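PDB 5MIY: E3 ubiquitin ligase RavN from Legionella pneumophila, which acts as an E3 ubiquitin ligase of a pathogenic bacterium, probably promoting the transfer of ubiquitin from an E2 enzyme to proteins of the host cell. Local coordinates for residues 9-14 and 40-45; 24-29 and 62-67; 58-63 and 103-108. All coordinates share one frame; numbering follows the deposited sequence.

Contact 1. Residues 9-14 and 40-45; sequences YFDPIM and AISSGL. With SO4 (sulfate ion), chain D; EDO (1,2-ethanediol), chain I.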
loop_
_atom_site.group_PDB
_atom_site.type_symbol
_atom_site.label_atom_id
_atom_site.label_comp_id
_atom_site.label_asym_id
_atom_site.label_seq_id
_atom_site.Cartn_x
_atom_site.Cartn_y
_atom_site.Cartn_z
ATOM N N TYR A 9 -1.323 -3.568 -10.788
ATOM C CA TYR A 9 -0.351 -3.738 -9.725
ATOM C C TYR A 9 -0.263 -5.219 -9.391
ATOM O O TYR A 9 -1.239 -5.959 -9.541
ATOM C CB TYR A 9 -0.731 -2.933 -8.470
ATOM C CG TYR A 9 -2.017 -3.380 -7.789
ATOM C CD1 TYR A 9 -3.266 -3.026 -8.308
ATOM C CD2 TYR A 9 -1.981 -4.143 -6.615
ATOM C CE1 TYR A 9 -4.442 -3.423 -7.681
ATOM C CE2 TYR A 9 -3.148 -4.537 -5.980
ATOM C CZ TYR A 9 -4.374 -4.182 -6.516
ATOM O OH TYR A 9 -5.533 -4.590 -5.887
ATOM N N PHE A 10 0.920 -5.652 -8.958
ATOM C CA PHE A 10 1.093 -7.020 -8.472
ATOM C C PHE A 10 0.547 -7.088 -7.052
ATOM O O PHE A 10 1.206 -6.661 -6.101
ATOM C CB PHE A 10 2.554 -7.446 -8.513
ATOM C CG PHE A 10 2.763 -8.897 -8.167
ATOM C CD1 PHE A 10 2.516 -9.881 -9.110
ATOM C CD2 PHE A 10 3.177 -9.275 -6.895
ATOM C CE1 PHE A 10 2.693 -11.223 -8.800
ATOM C CE2 PHE A 10 3.360 -10.611 -6.581
ATOM C CZ PHE A 10 3.118 -11.587 -7.532
ATOM N N ASP A 11 -0.649 -7.641 -6.903
ATOM C CA ASP A 11 -1.309 -7.657 -5.605
ATOM C C ASP A 11 -0.625 -8.663 -4.693
ATOM O O ASP A 11 -0.636 -9.864 -5.000
ATOM C CB ASP A 11 -2.789 -8.008 -5.762
ATOM C CG ASP A 11 -3.504 -8.152 -4.424
ATOM O OD1 ASP A 11 -3.158 -7.427 -3.469
ATOM O OD2 ASP A 11 -4.418 -8.998 -4.326
ATOM N N PRO A 12 -0.030 -8.239 -3.574
ATOM C CA PRO A 12 0.606 -9.225 -2.686
ATOM C C PRO A 12 -0.389 -10.171 -2.050
ATOM O O PRO A 12 -0.014 -11.298 -1.694
ATOM C CB PRO A 12 1.303 -8.358 -1.631
ATOM C CG PRO A 12 0.487 -7.094 -1.598
ATOM C CD PRO A 12 0.015 -6.875 -3.015
ATOM N N ILE A 13 -1.644 -9.744 -1.888
ATOM C CA ILE A 13 -2.643 -10.589 -1.235
ATOM C C ILE A 13 -2.867 -11.860 -2.044
ATOM O O ILE A 13 -2.758 -12.976 -1.521
ATOM C CB ILE A 13 -3.955 -9.808 -1.027
ATOM C CG1 ILE A 13 -3.690 -8.469 -0.314
ATOM C CG2 ILE A 13 -4.955 -10.635 -0.243
ATOM C CD1 ILE A 13 -3.256 -8.603 1.154
ATOM N N MET A 14 -3.161 -11.715 -3.339
ATOM C CA MET A 14 -3.414 -12.868 -4.196
ATOM C C MET A 14 -2.217 -13.257 -5.056
ATOM O O MET A 14 -2.274 -14.288 -5.734
ATOM C CB MET A 14 -4.633 -12.618 -5.075
ATOM C CG MET A 14 -5.864 -12.193 -4.305
ATOM S SD MET A 14 -6.317 -13.413 -3.065
ATOM C CE MET A 14 -6.694 -14.831 -4.104
ATOM N N ALA A 40 0.117 -1.010 -3.298
ATOM C CA ALA A 40 -1.288 -1.217 -3.613
ATOM C C ALA A 40 -1.675 -2.633 -3.210
ATOM O O ALA A 40 -0.960 -3.587 -3.536
ATOM C CB ALA A 40 -1.558 -0.992 -5.100
ATOM N N ILE A 41 -2.793 -2.771 -2.495
ATOM C CA ILE A 41 -3.285 -4.081 -2.063
ATOM C C ILE A 41 -4.785 -4.160 -2.321
ATOM O O ILE A 41 -5.483 -3.140 -2.368
ATOM C CB ILE A 41 -2.961 -4.370 -0.575
ATOM C CG1 ILE A 41 -3.710 -3.418 0.368
ATOM C CG2 ILE A 41 -1.456 -4.291 -0.333
ATOM C CD1 ILE A 41 -3.347 -3.615 1.855
ATOM N N SER A 42 -5.279 -5.384 -2.537
ATOM C CA SER A 42 -6.696 -5.538 -2.838
ATOM C C SER A 42 -7.553 -5.478 -1.580
ATOM O O SER A 42 -8.727 -5.104 -1.655
ATOM C CB SER A 42 -6.955 -6.850 -3.602
ATOM O OG SER A 42 -6.463 -7.999 -2.914
ATOM N N SER A 43 -6.988 -5.828 -0.427
ATOM C CA SER A 43 -7.710 -5.813 0.839
ATOM C C SER A 43 -6.685 -5.777 1.963
ATOM O O SER A 43 -5.496 -5.997 1.741
ATOM C CB SER A 43 -8.606 -7.046 0.991
ATOM O OG SER A 43 -7.802 -8.206 1.125
ATOM N N GLY A 44 -7.162 -5.510 3.176
ATOM C CA GLY A 44 -6.374 -5.773 4.370
ATOM C C GLY A 44 -5.921 -4.570 5.172
ATOM O O GLY A 44 -5.266 -4.759 6.200
ATOM N N LEU A 45 -6.231 -3.345 4.753
ATOM C CA LEU A 45 -5.685 -2.184 5.457
ATOM C C LEU A 45 -6.070 -2.179 6.938
ATOM O O LEU A 45 -5.271 -1.770 7.793
ATOM C CB LEU A 45 -6.140 -0.892 4.781
ATOM C CG LEU A 45 -5.422 0.384 5.248
ATOM C CD1 LEU A 45 -3.921 0.266 5.014
ATOM C CD2 LEU A 45 -5.974 1.624 4.559
HETATM S S SO4 D . -9.904 -4.377 5.263
HETATM O O1 SO4 D . -8.925 -4.984 6.154
HETATM O O2 SO4 D . -9.915 -5.089 3.989
HETATM O O3 SO4 D . -9.498 -2.992 5.056
HETATM O O4 SO4 D . -11.236 -4.408 5.864
HETATM C C1 EDO I . -6.110 1.680 10.596
HETATM O O1 EDO I . -5.914 0.759 11.669
HETATM C C2 EDO I . -5.825 0.936 9.304
HETATM O O2 EDO I . -4.457 0.519 9.297
#

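Contact 2. Residues 24-29 and 62-67; sequences TIVYLV and IPAKSL. With EDO (1,2-ethanediol), chain H.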
loop_
_atom_site.group_PDB
_atom_site.type_symbol
_atom_site.label_atom_id
_atom_site.label_comp_id
_atom_site.label_asym_id
_atom_site.label_seq_id
_atom_site.Cartn_x
_atom_site.Cartn_y
_atom_site.Cartn_z
ATOM N N THR A 24 -9.107 -0.006 -5.110
ATOM C CA THR A 24 -7.780 -0.419 -4.673
ATOM C C THR A 24 -7.340 0.385 -3.454
ATOM O O THR A 24 -7.567 1.595 -3.370
ATOM C CB THR A 24 -6.779 -0.224 -5.818
ATOM O OG1 THR A 24 -7.240 -0.924 -6.987
ATOM C CG2 THR A 24 -5.383 -0.712 -5.428
ATOM N N ILE A 25 -6.709 -0.294 -2.501
ATOM C CA ILE A 25 -6.110 0.368 -1.345
ATOM C C ILE A 25 -4.696 0.788 -1.720
ATOM O O ILE A 25 -3.878 -0.045 -2.126
ATOM C CB ILE A 25 -6.096 -0.557 -0.117
ATOM C CG1 ILE A 25 -7.522 -0.885 0.332
ATOM C CG2 ILE A 25 -5.260 0.047 1.027
ATOM C CD1 ILE A 25 -7.599 -2.193 1.120
ATOM N N VAL A 26 -4.407 2.085 -1.597
ATOM C CA VAL A 26 -3.119 2.640 -1.985
ATOM C C VAL A 26 -2.560 3.448 -0.821
ATOM O O VAL A 26 -3.296 4.173 -0.143
ATOM C CB VAL A 26 -3.240 3.511 -3.260
ATOM C CG1 VAL A 26 -1.876 3.996 -3.685
ATOM C CG2 VAL A 26 -3.889 2.703 -4.388
ATOM N N TYR A 27 -1.257 3.310 -0.587
ATOM C CA TYR A 27 -0.582 4.032 0.484
ATOM C C TYR A 27 0.913 4.060 0.199
ATOM O O TYR A 27 1.420 3.305 -0.636
ATOM C CB TYR A 27 -0.859 3.409 1.863
ATOM C CG TYR A 27 -0.575 1.911 1.986
ATOM C CD1 TYR A 27 0.697 1.438 2.306
ATOM C CD2 TYR A 27 -1.590 0.974 1.795
ATOM C CE1 TYR A 27 0.955 0.068 2.425
ATOM C CE2 TYR A 27 -1.344 -0.396 1.920
ATOM C CZ TYR A 27 -0.074 -0.846 2.222
ATOM O OH TYR A 27 0.151 -2.210 2.330
ATOM N N LEU A 28 1.605 4.946 0.915
ATOM C CA LEU A 28 3.052 5.086 0.858
ATOM C C LEU A 28 3.688 4.504 2.116
ATOM O O LEU A 28 3.164 4.674 3.222
ATOM C CB LEU A 28 3.438 6.565 0.728
ATOM C CG LEU A 28 4.782 6.907 0.106
ATOM C CD1 LEU A 28 4.689 6.765 -1.407
ATOM C CD2 LEU A 28 5.193 8.336 0.499
ATOM N N VAL A 29 4.817 3.816 1.949
ATOM C CA VAL A 29 5.645 3.436 3.085
ATOM C C VAL A 29 7.051 3.980 2.857
ATOM O O VAL A 29 7.465 4.260 1.729
ATOM C CB VAL A 29 5.681 1.908 3.332
ATOM C CG1 VAL A 29 4.264 1.361 3.555
ATOM C CG2 VAL A 29 6.382 1.184 2.190
ATOM N N ILE A 62 -2.975 7.331 0.431
ATOM C CA ILE A 62 -3.020 8.030 -0.855
ATOM C C ILE A 62 -4.338 7.631 -1.512
ATOM O O ILE A 62 -4.657 6.429 -1.560
ATOM C CB ILE A 62 -1.827 7.638 -1.745
ATOM C CG1 ILE A 62 -0.492 7.875 -1.033
ATOM C CG2 ILE A 62 -1.901 8.314 -3.113
ATOM C CD1 ILE A 62 -0.006 9.310 -1.064
ATOM N N PRO A 63 -5.146 8.569 -2.006
ATOM C CA PRO A 63 -6.361 8.171 -2.729
ATOM C C PRO A 63 -5.994 7.395 -3.986
ATOM O O PRO A 63 -5.062 7.760 -4.705
ATOM C CB PRO A 63 -7.036 9.510 -3.062
ATOM C CG PRO A 63 -6.417 10.519 -2.099
ATOM C CD PRO A 63 -5.011 10.035 -1.897
ATOM N N ALA A 64 -6.721 6.298 -4.236
ATOM C CA ALA A 64 -6.500 5.533 -5.463
ATOM C C ALA A 64 -6.573 6.429 -6.693
ATOM O O ALA A 64 -5.811 6.249 -7.651
ATOM C CB ALA A 64 -7.521 4.398 -5.580
ATOM N N LYS A 65 -7.479 7.406 -6.678
ATOM C CA LYS A 65 -7.640 8.289 -7.829
ATOM C C LYS A 65 -6.348 9.030 -8.149
ATOM O O LYS A 65 -6.035 9.259 -9.323
ATOM C CB LYS A 65 -8.781 9.270 -7.570
ATOM C CG LYS A 65 -9.175 10.097 -8.787
ATOM C CD LYS A 65 -9.530 11.521 -8.386
ATOM C CE LYS A 65 -9.848 12.388 -9.597
ATOM N NZ LYS A 65 -11.280 12.323 -9.985
ATOM N N SER A 66 -5.573 9.394 -7.122
ATOM C CA SER A 66 -4.316 10.104 -7.357
ATOM C C SER A 66 -3.317 9.235 -8.109
ATOM O O SER A 66 -2.636 9.720 -9.028
ATOM C CB SER A 66 -3.716 10.583 -6.036
ATOM O OG SER A 66 -4.625 11.418 -5.346
ATOM N N LEU A 67 -3.213 7.951 -7.739
ATOM C CA LEU A 67 -2.327 7.040 -8.455
ATOM C C LEU A 67 -2.830 6.789 -9.875
ATOM O O LEU A 67 -2.039 6.801 -10.824
ATOM C CB LEU A 67 -2.186 5.720 -7.692
ATOM C CG LEU A 67 -1.236 4.684 -8.292
ATOM C CD1 LEU A 67 0.186 5.217 -8.361
ATOM C CD2 LEU A 67 -1.279 3.397 -7.460
HETATM C C1 EDO H . -10.027 6.062 -2.221
HETATM O O1 EDO H . -8.811 5.307 -2.241
HETATM C C2 EDO H . -10.431 6.335 -0.782
HETATM O O2 EDO H . -9.282 6.814 -0.074
HETATM O O HOH W 1 -6.296 4.402 -1.098
#

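Contact 3. Residues 58-63 and 103-108; sequences KYWPIP and TEPKQF. With SO4 (sulfate ion), chain F.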
loop_
_atom_site.group_PDB
_atom_site.type_symbol
_atom_site.label_atom_id
_atom_site.label_comp_id
_atom_site.label_asym_id
_atom_site.label_seq_id
_atom_site.Cartn_x
_atom_site.Cartn_y
_atom_site.Cartn_z
ATOM N N LYS A 58 4.082 1.671 9.587
ATOM C CA LYS A 58 3.577 3.019 9.384
ATOM C C LYS A 58 3.375 3.255 7.895
ATOM O O LYS A 58 4.163 2.777 7.073
ATOM C CB LYS A 58 4.545 4.061 9.959
ATOM C CG LYS A 58 4.880 3.855 11.433
ATOM C CD LYS A 58 5.564 5.082 12.024
ATOM C CE LYS A 58 5.722 4.957 13.540
ATOM N NZ LYS A 58 4.429 4.676 14.235
ATOM N N TYR A 59 2.319 3.987 7.547
ATOM C CA TYR A 59 2.032 4.274 6.149
ATOM C C TYR A 59 1.339 5.625 6.036
ATOM O O TYR A 59 0.767 6.137 7.003
ATOM C CB TYR A 59 1.160 3.180 5.510
ATOM C CG TYR A 59 -0.237 3.110 6.082
ATOM C CD1 TYR A 59 -0.513 2.328 7.199
ATOM C CD2 TYR A 59 -1.286 3.817 5.504
ATOM C CE1 TYR A 59 -1.772 2.265 7.732
ATOM C CE2 TYR A 59 -2.566 3.751 6.032
ATOM C CZ TYR A 59 -2.798 2.969 7.148
ATOM O OH TYR A 59 -4.063 2.885 7.689
ATOM N N TRP A 60 1.382 6.186 4.827
ATOM C CA TRP A 60 0.691 7.424 4.504
ATOM C C TRP A 60 -0.381 7.097 3.471
ATOM O O TRP A 60 -0.040 6.656 2.363
ATOM C CB TRP A 60 1.665 8.479 3.958
ATOM C CG TRP A 60 2.670 8.992 4.984
ATOM C CD1 TRP A 60 2.546 10.097 5.774
ATOM C CD2 TRP A 60 3.936 8.403 5.317
ATOM N NE1 TRP A 60 3.659 10.239 6.572
ATOM C CE2 TRP A 60 4.525 9.209 6.315
ATOM C CE3 TRP A 60 4.626 7.270 4.871
ATOM C CZ2 TRP A 60 5.770 8.916 6.876
ATOM C CZ3 TRP A 60 5.860 6.982 5.424
ATOM C CH2 TRP A 60 6.425 7.808 6.416
ATOM N N PRO A 61 -1.666 7.260 3.779
ATOM C CA PRO A 61 -2.705 6.946 2.792
ATOM C C PRO A 61 -2.666 7.891 1.600
ATOM O O PRO A 61 -2.372 9.080 1.729
ATOM C CB PRO A 61 -4.011 7.107 3.582
ATOM C CG PRO A 61 -3.653 7.950 4.760
ATOM C CD PRO A 61 -2.231 7.632 5.086
ATOM N N ILE A 62 -2.975 7.331 0.431
ATOM C CA ILE A 62 -3.020 8.030 -0.855
ATOM C C ILE A 62 -4.338 7.631 -1.512
ATOM O O ILE A 62 -4.657 6.429 -1.560
ATOM C CB ILE A 62 -1.827 7.638 -1.745
ATOM C CG1 ILE A 62 -0.492 7.875 -1.033
ATOM C CG2 ILE A 62 -1.901 8.314 -3.113
ATOM C CD1 ILE A 62 -0.006 9.310 -1.064
ATOM N N PRO A 63 -5.146 8.569 -2.006
ATOM C CA PRO A 63 -6.361 8.171 -2.729
ATOM C C PRO A 63 -5.994 7.395 -3.986
ATOM O O PRO A 63 -5.062 7.760 -4.705
ATOM C CB PRO A 63 -7.036 9.510 -3.062
ATOM C CG PRO A 63 -6.417 10.519 -2.099
ATOM C CD PRO A 63 -5.011 10.035 -1.897
ATOM N N THR A 103 4.162 14.999 7.822
ATOM C CA THR A 103 2.796 14.536 8.029
ATOM C C THR A 103 2.843 13.277 8.881
ATOM O O THR A 103 3.675 12.399 8.645
ATOM C CB THR A 103 2.086 14.248 6.696
ATOM O OG1 THR A 103 2.108 15.425 5.877
ATOM C CG2 THR A 103 0.629 13.825 6.922
ATOM N N GLU A 104 1.974 13.205 9.872
ATOM C CA GLU A 104 1.978 12.053 10.760
ATOM C C GLU A 104 1.441 10.857 9.990
ATOM O O GLU A 104 0.341 10.945 9.432
ATOM C CB GLU A 104 1.130 12.323 11.995
ATOM C CG GLU A 104 1.230 11.245 13.061
ATOM C CD GLU A 104 1.080 11.809 14.457
ATOM O OE1 GLU A 104 0.452 12.879 14.604
ATOM O OE2 GLU A 104 1.602 11.188 15.406
ATOM N N PRO A 105 2.180 9.755 9.893
ATOM C CA PRO A 105 1.633 8.561 9.239
ATOM C C PRO A 105 0.586 7.904 10.122
ATOM O O PRO A 105 0.446 8.204 11.310
ATOM C CB PRO A 105 2.856 7.657 9.054
ATOM C CG PRO A 105 3.789 8.073 10.167
ATOM C CD PRO A 105 3.567 9.552 10.356
ATOM N N LYS A 106 -0.174 7.007 9.509
ATOM C CA LYS A 106 -1.017 6.077 10.241
ATOM C C LYS A 106 -0.226 4.809 10.535
ATOM O O LYS A 106 0.891 4.617 10.050
ATOM C CB LYS A 106 -2.291 5.774 9.453
ATOM C CG LYS A 106 -3.109 7.008 9.145
ATOM C CD LYS A 106 -4.572 6.676 8.959
ATOM C CE LYS A 106 -5.450 7.845 9.387
ATOM N NZ LYS A 106 -6.735 7.380 9.994
ATOM N N GLN A 107 -0.810 3.941 11.357
ATOM C CA GLN A 107 -0.156 2.705 11.770
ATOM C C GLN A 107 -1.089 1.537 11.516
ATOM O O GLN A 107 -2.289 1.636 11.783
ATOM C CB GLN A 107 0.219 2.729 13.247
ATOM C CG GLN A 107 1.704 2.631 13.525
ATOM C CD GLN A 107 1.992 2.342 14.986
ATOM O OE1 GLN A 107 1.877 3.224 15.835
ATOM N NE2 GLN A 107 2.359 1.100 15.287
ATOM N N PHE A 108 -0.538 0.449 10.981
ATOM C CA PHE A 108 -1.314 -0.780 10.871
ATOM C C PHE A 108 -1.759 -1.212 12.260
ATOM O O PHE A 108 -1.053 -0.998 13.251
ATOM C CB PHE A 108 -0.490 -1.884 10.201
ATOM C CG PHE A 108 -0.372 -1.728 8.706
ATOM C CD1 PHE A 108 -1.365 -2.204 7.858
ATOM C CD2 PHE A 108 0.732 -1.098 8.146
ATOM C CE1 PHE A 108 -1.253 -2.052 6.471
ATOM C CE2 PHE A 108 0.850 -0.946 6.768
ATOM C CZ PHE A 108 -0.145 -1.428 5.930
HETATM S S SO4 F . 8.074 1.175 10.481
HETATM O O1 SO4 F . 7.475 -0.137 10.692
HETATM O O2 SO4 F . 9.473 1.010 10.095
HETATM O O3 SO4 F . 8.004 1.947 11.722
HETATM O O4 SO4 F . 7.357 1.882 9.423
#

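Contact 1. Residues 9-14 and 40-45
Asp11 grips Ser42 with both oxygens of its carboxylate, a compact example of one acidic group fastening the end of one strand to the loop that follows another. Its CG is anti to the backbone N (chi1 175°); Asp11 OD1 accepts from Ser42 N at 3.1 Å and Asp11 OD2 from Ser42 OG at 2.7 Å. Each oxygen also takes a backbone donor of its own segment from the opposite face of the carboxylate: Ile13 N meets Asp11 OD1 and Met14 N meets Asp11 OD2, each at 3.2 Å. Four bonds thus limit the carboxylate's freedom to turn, and the donors would be expected to stabilise its negative charge. Beside it, Ala40 CB sits over one face of the Tyr9 ring, 3.8 Å from the centroid and displaced toward the rim, while Tyr9 OH lies against Ser42 CA. Pro12 CG closes on Ile41 CG2 at 3.6 Å, the two side chains crossing at about a right angle. Ile13 CD1 still touches Ser43 O at 3.5 Å, but packing thins toward solvent: Ile13 CG2 is 4.0 Å from Ser43 OG, and Met14 is exposed. Gly44 N donates to O2 of a sulfate, probably from the crystallisation liquor, at 2.9 Å. Asp11 is the last residue of strand 8-11, paired antiparallel with 16-19 in a hairpin, and forms an Asx turn whose carboxylate also reaches Ser42 just past strand 35-41.

Contact 2. Residues 24-29 and 62-67
Val26 projects from strand 25-32 into the bend around Ile62, Ala64 and Leu67, where a neighbouring antiparallel strand gives way to a short helix with Pro63 at its N-cap position. The strand-to-helix junction packs against this branched side chain. Val26 CB begins the path, 3.7 Å from Ile62 O. From it Val26 CG1, anti to the backbone N (chi1 -176°), reaches between two hydrophobic partners, Leu67 CD2 at 3.9 Å and, slightly farther, Ile62 CB. The other methyl, Val26 CG2, turns to the helix start and meets Ala64 CA at 4.0 Å, with Leu67 CD2 also close. Leu67 thus touches both branches with a single methyl, and Ala64 CB continues the seam to Thr24 O at 3.6 Å. Leu67 also packs on Phe77, and Ile62 on Phe96 of helix 89-96; the contact is buried. The backbones are joined as well. Ile62 N donates to Val26 O at 3.2 Å, with an N-H...O angle of 162°, from above the carbonyl plane. On the same edge, at Val26 N, a water bridges the chains: it accepts from Val26 N at 3.0 Å and donates to Ile62 O at 2.6 Å. The same water donates to an ethanediol oxygen, O1, which also receives an almost straight bond from Ala64 N, 3.1 Å long with an angle of 177° at the hydrogen.

Contact 3. Residues 58-63 and 103-108
Tyr59 and Lys106 form a hydrogen-bonded antiparallel pair, showing how two reciprocal bonds can set a short edge strand in place. Tyr59 N donates to Lys106 O at 2.9 Å, and Lys106 N returns a bond to Tyr59 O at 2.8 Å, nearly along the C=O axis. Next to them, Lys58 and Gln107 make the non-hydrogen-bonded pair. The aromatic side chains add to this ladder on both sides. The Tyr59 ring, its CG placed between the backbone N and the carbonyl carbon (chi1 67°), carries Lys106 CB over one face, 4.0 Å from the centroid. It also presents its edge to the face of Phe108 in an edge-to-face pair, with Tyr59 CD1 3.6 Å from Phe108 CE2 and the planes at 51°. Trp60 lies side by side with Pro105: Pro105 CB stands over the five-membered ring, 3.7 Å from its centroid, a CH-pi contact. At the rim of the indole, Trp60 NE1 gives its hydrogen to Thr103 O, 3.0 Å away and in the ring plane, with an angle of 167°.

Farther out, Thr103 OG1 is hydrogen-bonded to Asp99 O, which probably helps to hold the loop that offers Thr103 O to the indole, while Leu45 packs against Tyr59 and Phe108. Tyr59 OH binds an ethanediol, and Lys58 N a sulfate, both probably from the crystallisation liquor. Within the four-stranded sheet, strand 58-61 lies between strand 25-32 and the outermost strand 106-107; it runs on toward helix 64-68, whereas 106-107 is followed by the long helix 111-125.

Overall arrangement
From the N terminus, the hairpin strand 8-11 comes first, and contact 1 closes the loop that runs through strands 16-19 and 25-32 to the end of 35-41. Contact 2 opens within that loop, at 24-29, and closes beyond it at 62-67, so contacts 1 and 2 cross. Contact 3 follows contact 1 in series and begins on the stretch where contact 2 ends, sharing Ile62 and Pro63; its own loop carries helices 64-68 and 89-96. Together the three contacts join the hairpin, the four-stranded sheet and helix 64-68.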